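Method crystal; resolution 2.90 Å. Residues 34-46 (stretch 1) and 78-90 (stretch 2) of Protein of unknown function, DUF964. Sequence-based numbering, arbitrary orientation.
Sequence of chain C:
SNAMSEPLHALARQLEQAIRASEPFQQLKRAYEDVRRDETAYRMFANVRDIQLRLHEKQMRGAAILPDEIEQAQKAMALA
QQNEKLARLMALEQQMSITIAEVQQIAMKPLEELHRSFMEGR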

# COMPACT_ATOMS: atom_id res chain seq x y z
N ASP C 34 29.18 -12.74 5.23
CA ASP C 34 29.35 -13.95 6.03
C ASP C 34 28.57 -15.11 5.45
O ASP C 34 29.13 -16.01 4.84
CB ASP C 34 28.86 -13.72 7.45
CG ASP C 34 29.91 -13.17 8.35
OD1 ASP C 34 29.60 -12.89 9.53
OD2 ASP C 34 31.06 -13.02 7.88
N VAL C 35 27.28 -15.08 5.68
CA VAL C 35 26.39 -16.11 5.21
C VAL C 35 26.62 -16.41 3.73
O VAL C 35 26.15 -17.41 3.22
CB VAL C 35 24.95 -15.69 5.45
CG1 VAL C 35 24.88 -14.20 5.25
CG2 VAL C 35 23.99 -16.42 4.50
N ARG C 36 27.37 -15.56 3.05
CA ARG C 36 27.62 -15.80 1.63
C ARG C 36 28.88 -16.62 1.40
O ARG C 36 29.01 -17.29 0.38
CB ARG C 36 27.74 -14.49 0.88
CG ARG C 36 28.23 -14.66 -0.53
CD ARG C 36 27.77 -13.53 -1.41
NE ARG C 36 28.40 -13.64 -2.72
CZ ARG C 36 29.71 -13.59 -2.90
NH1 ARG C 36 30.22 -13.70 -4.12
NH2 ARG C 36 30.51 -13.41 -1.85
N ARG C 37 29.79 -16.55 2.35
CA ARG C 37 31.05 -17.25 2.24
C ARG C 37 31.09 -18.51 3.09
O ARG C 37 32.09 -19.21 3.08
CB ARG C 37 32.17 -16.30 2.60
CG ARG C 37 32.23 -15.07 1.72
CD ARG C 37 33.18 -14.02 2.27
NE ARG C 37 34.44 -14.60 2.71
CZ ARG C 37 34.61 -15.23 3.88
NH1 ARG C 37 35.79 -15.74 4.19
NH2 ARG C 37 33.60 -15.32 4.74
N ASP C 38 30.03 -18.78 3.84
CA ASP C 38 29.97 -19.99 4.68
C ASP C 38 29.16 -20.98 3.86
O ASP C 38 27.95 -20.86 3.80
CB ASP C 38 29.25 -19.71 6.00
CG ASP C 38 29.11 -20.96 6.88
OD1 ASP C 38 28.32 -20.93 7.84
OD2 ASP C 38 29.78 -21.98 6.61
N GLU C 39 29.81 -21.95 3.24
CA GLU C 39 29.07 -22.89 2.43
C GLU C 39 27.82 -23.44 3.12
O GLU C 39 26.82 -23.70 2.46
CB GLU C 39 29.97 -24.05 1.98
CG GLU C 39 29.28 -24.97 0.98
CD GLU C 39 30.25 -25.78 0.15
OE1 GLU C 39 31.06 -25.16 -0.58
OE2 GLU C 39 30.21 -27.03 0.23
N THR C 40 27.87 -23.60 4.44
CA THR C 40 26.73 -24.13 5.19
C THR C 40 25.54 -23.17 5.24
O THR C 40 24.44 -23.48 4.78
CB THR C 40 27.14 -24.46 6.63
OG1 THR C 40 28.58 -24.41 6.75
CG2 THR C 40 26.63 -25.84 7.03
N ALA C 41 25.78 -21.99 5.81
CA ALA C 41 24.73 -20.98 5.92
C ALA C 41 24.27 -20.47 4.56
O ALA C 41 23.15 -19.99 4.43
CB ALA C 41 25.20 -19.82 6.80
N TYR C 42 25.13 -20.58 3.55
CA TYR C 42 24.74 -20.09 2.24
C TYR C 42 23.73 -20.98 1.57
O TYR C 42 22.82 -20.49 0.89
CB TYR C 42 25.92 -19.95 1.30
CG TYR C 42 25.49 -19.25 0.04
CD1 TYR C 42 25.34 -17.87 0.01
CD2 TYR C 42 25.11 -19.96 -1.09
CE1 TYR C 42 24.83 -17.21 -1.10
CE2 TYR C 42 24.59 -19.32 -2.21
CZ TYR C 42 24.45 -17.94 -2.21
OH TYR C 42 23.94 -17.30 -3.33
N ARG C 43 23.88 -22.29 1.74
CA ARG C 43 22.94 -23.19 1.11
C ARG C 43 21.56 -22.98 1.67
O ARG C 43 20.58 -22.87 0.93
CB ARG C 43 23.39 -24.64 1.29
CG ARG C 43 24.21 -25.17 0.12
CD ARG C 43 24.65 -26.61 0.34
NE ARG C 43 25.16 -27.23 -0.88
CZ ARG C 43 24.41 -27.55 -1.94
NH1 ARG C 43 24.97 -28.12 -3.00
NH2 ARG C 43 23.11 -27.30 -1.93
N MSE C 44 21.46 -22.90 3.00
CA MSE C 44 20.18 -22.72 3.65
C MSE C 44 19.57 -21.40 3.25
O MSE C 44 18.35 -21.29 3.02
CB MSE C 44 20.34 -22.74 5.14
CG MSE C 44 20.83 -24.03 5.66
SE MSE C 44 20.43 -23.95 7.49
CE MSE C 44 22.24 -24.13 8.21
N PHE C 45 20.43 -20.39 3.20
CA PHE C 45 20.03 -19.05 2.84
C PHE C 45 19.34 -19.22 1.52
O PHE C 45 18.13 -19.02 1.40
CB PHE C 45 21.27 -18.18 2.72
CG PHE C 45 21.02 -16.81 2.21
CD1 PHE C 45 20.29 -15.92 2.94
CD2 PHE C 45 21.54 -16.41 0.98
CE1 PHE C 45 20.06 -14.63 2.46
CE2 PHE C 45 21.33 -15.13 0.50
CZ PHE C 45 20.59 -14.24 1.24
N ALA C 46 20.13 -19.65 0.55
CA ALA C 46 19.68 -19.88 -0.83
C ALA C 46 18.40 -20.69 -0.91
O ALA C 46 17.43 -20.28 -1.54
CB ALA C 46 20.79 -20.55 -1.61
N ALA C 78 12.58 -21.94 9.73
CA ALA C 78 12.98 -22.25 11.11
C ALA C 78 14.40 -22.77 11.22
O ALA C 78 15.15 -22.36 12.10
CB ALA C 78 12.03 -23.27 11.69
N LEU C 79 14.77 -23.68 10.33
CA LEU C 79 16.12 -24.21 10.35
C LEU C 79 17.12 -23.13 10.02
O LEU C 79 18.26 -23.19 10.46
CB LEU C 79 16.26 -25.36 9.36
CG LEU C 79 16.14 -26.73 10.02
CD1 LEU C 79 15.19 -27.60 9.22
CD2 LEU C 79 17.52 -27.36 10.14
N ALA C 80 16.72 -22.15 9.23
CA ALA C 80 17.63 -21.07 8.88
C ALA C 80 17.82 -20.21 10.12
O ALA C 80 18.90 -19.67 10.36
CB ALA C 80 17.04 -20.24 7.76
N GLN C 81 16.77 -20.09 10.92
CA GLN C 81 16.86 -19.30 12.13
C GLN C 81 17.76 -20.02 13.13
O GLN C 81 18.41 -19.37 13.96
CB GLN C 81 15.48 -19.10 12.75
CG GLN C 81 15.46 -18.07 13.86
CD GLN C 81 15.36 -16.65 13.32
OE1 GLN C 81 15.98 -16.30 12.32
NE2 GLN C 81 14.57 -15.83 14.00
N GLN C 82 17.79 -21.35 13.04
CA GLN C 82 18.59 -22.19 13.93
C GLN C 82 20.08 -21.97 13.59
O GLN C 82 20.96 -22.33 14.37
CB GLN C 82 18.21 -23.68 13.73
CG GLN C 82 18.78 -24.69 14.77
CD GLN C 82 18.59 -26.17 14.37
OE1 GLN C 82 18.89 -27.08 15.14
NE2 GLN C 82 18.10 -26.40 13.15
N ASN C 83 20.35 -21.37 12.44
CA ASN C 83 21.72 -21.11 12.04
C ASN C 83 22.21 -19.81 12.67
O ASN C 83 21.40 -18.94 12.99
CB ASN C 83 21.83 -21.06 10.52
CG ASN C 83 23.25 -20.83 10.05
OD1 ASN C 83 23.70 -19.70 9.92
ND2 ASN C 83 23.97 -21.92 9.81
N GLU C 84 23.51 -19.66 12.86
CA GLU C 84 24.02 -18.46 13.47
C GLU C 84 24.23 -17.36 12.45
O GLU C 84 23.62 -16.30 12.56
CB GLU C 84 25.31 -18.74 14.22
CG GLU C 84 25.08 -18.98 15.70
CD GLU C 84 26.34 -19.39 16.43
OE1 GLU C 84 27.34 -18.65 16.34
OE2 GLU C 84 26.32 -20.44 17.10
N LYS C 85 25.10 -17.59 11.47
CA LYS C 85 25.37 -16.59 10.44
C LYS C 85 24.05 -16.02 9.91
O LYS C 85 23.82 -14.80 9.93
CB LYS C 85 26.12 -17.23 9.28
CG LYS C 85 27.40 -17.93 9.66
CD LYS C 85 28.51 -16.96 9.94
CE LYS C 85 29.85 -17.66 9.92
NZ LYS C 85 30.08 -18.29 8.59
N LEU C 86 23.19 -16.91 9.43
CA LEU C 86 21.89 -16.55 8.89
C LEU C 86 21.04 -15.70 9.80
O LEU C 86 20.37 -14.78 9.34
CB LEU C 86 21.12 -17.79 8.52
CG LEU C 86 21.49 -18.29 7.13
CD1 LEU C 86 20.83 -19.63 6.91
CD2 LEU C 86 21.03 -17.27 6.08
N ALA C 87 21.05 -16.00 11.09
CA ALA C 87 20.27 -15.23 12.05
C ALA C 87 20.79 -13.80 12.10
O ALA C 87 20.05 -12.86 11.84
CB ALA C 87 20.37 -15.85 13.41
N ARG C 88 22.06 -13.64 12.43
CA ARG C 88 22.62 -12.31 12.48
C ARG C 88 22.07 -11.56 11.26
O ARG C 88 21.42 -10.51 11.38
CB ARG C 88 24.15 -12.41 12.42
CG ARG C 88 24.85 -11.08 12.48
CD ARG C 88 26.37 -11.24 12.50
NE ARG C 88 27.06 -9.96 12.35
CZ ARG C 88 26.85 -8.90 13.14
NH1 ARG C 88 27.52 -7.77 12.92
NH2 ARG C 88 25.97 -8.96 14.15
N LEU C 89 22.30 -12.12 10.09
CA LEU C 89 21.84 -11.50 8.88
C LEU C 89 20.34 -11.22 8.94
O LEU C 89 19.90 -10.06 8.89
CB LEU C 89 22.15 -12.39 7.70
CG LEU C 89 21.56 -11.95 6.36
CD1 LEU C 89 22.08 -10.59 5.99
CD2 LEU C 89 21.93 -12.96 5.28
N MSE C 90 19.55 -12.28 9.04
CA MSE C 90 18.10 -12.18 9.10
C MSE C 90 17.62 -11.07 10.03
O MSE C 90 16.54 -10.52 9.85
CB MSE C 90 17.51 -13.52 9.54
CG MSE C 90 16.51 -14.14 8.58
SE MSE C 90 16.47 -16.05 8.82
CE MSE C 90 17.60 -16.51 7.32

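The contact is built around Leu-86, a buried knob that sits in a hole formed by Val-35, Ala-41, Met-44 and Phe-45. Its CA-to-CB bond points sideways to the first stretch, but with chi1 in m and chi2 in t the branched end comes nearer and reaches all four: CD2 of Leu-86 lies 3.5 Å from CG2 of Val-35 and 3.5 Å from CB of Phe-45, while its CD1 lies 3.6 Å from CB of Met-44 and 3.4 Å from O of Ala-41. A forked, purely apolar side chain suits such a pocket because its two methyls can touch different walls. Ala-41 points its small CB toward the second stretch, 3.7 Å from CB of Lys-85 and 4.0 Å from CG of Leu-86.

One turn further along, apolar Leu-89 extends the patch, its CD2 meeting CG1 of Val-35 at 3.2 Å and CE1 of Phe-45 at 3.8 Å. Branched Val-35 thus serves both leucines, as does Phe-45, whose ring is long enough to span them. The helices 39-46 and 84-90 cross at 56°, their axes 9.1 Å apart at closest approach.

Toward the start of the second helix, the long, flexible selenomethionine Met-44 covers the preceding turn, its SE 3.8 Å from O of Leu-79 and its CE 3.2 Å from ND2 of Asn-83. Asn-83 caps its own helix, OD1 accepting from N of Leu-86 at 2.9 Å, which ties the helix start to the backbone of the central knob.

At the polar edge, Lys-85 lays its aliphatic chain beside the first stretch, CD 4.1 Å from CB of Asp-34, and ends in a salt bridge from NZ to OD1 of Asp-38 at 3.3 Å. The carboxylate of Asp-38 can also cap helix 39-46, its OD1 accepting a weak bond from N of Ala-41 at 3.4 Å. No hydrogen bond crosses between the stretches; packing, burying 572 Å² over both sides, and this single salt bridge join them.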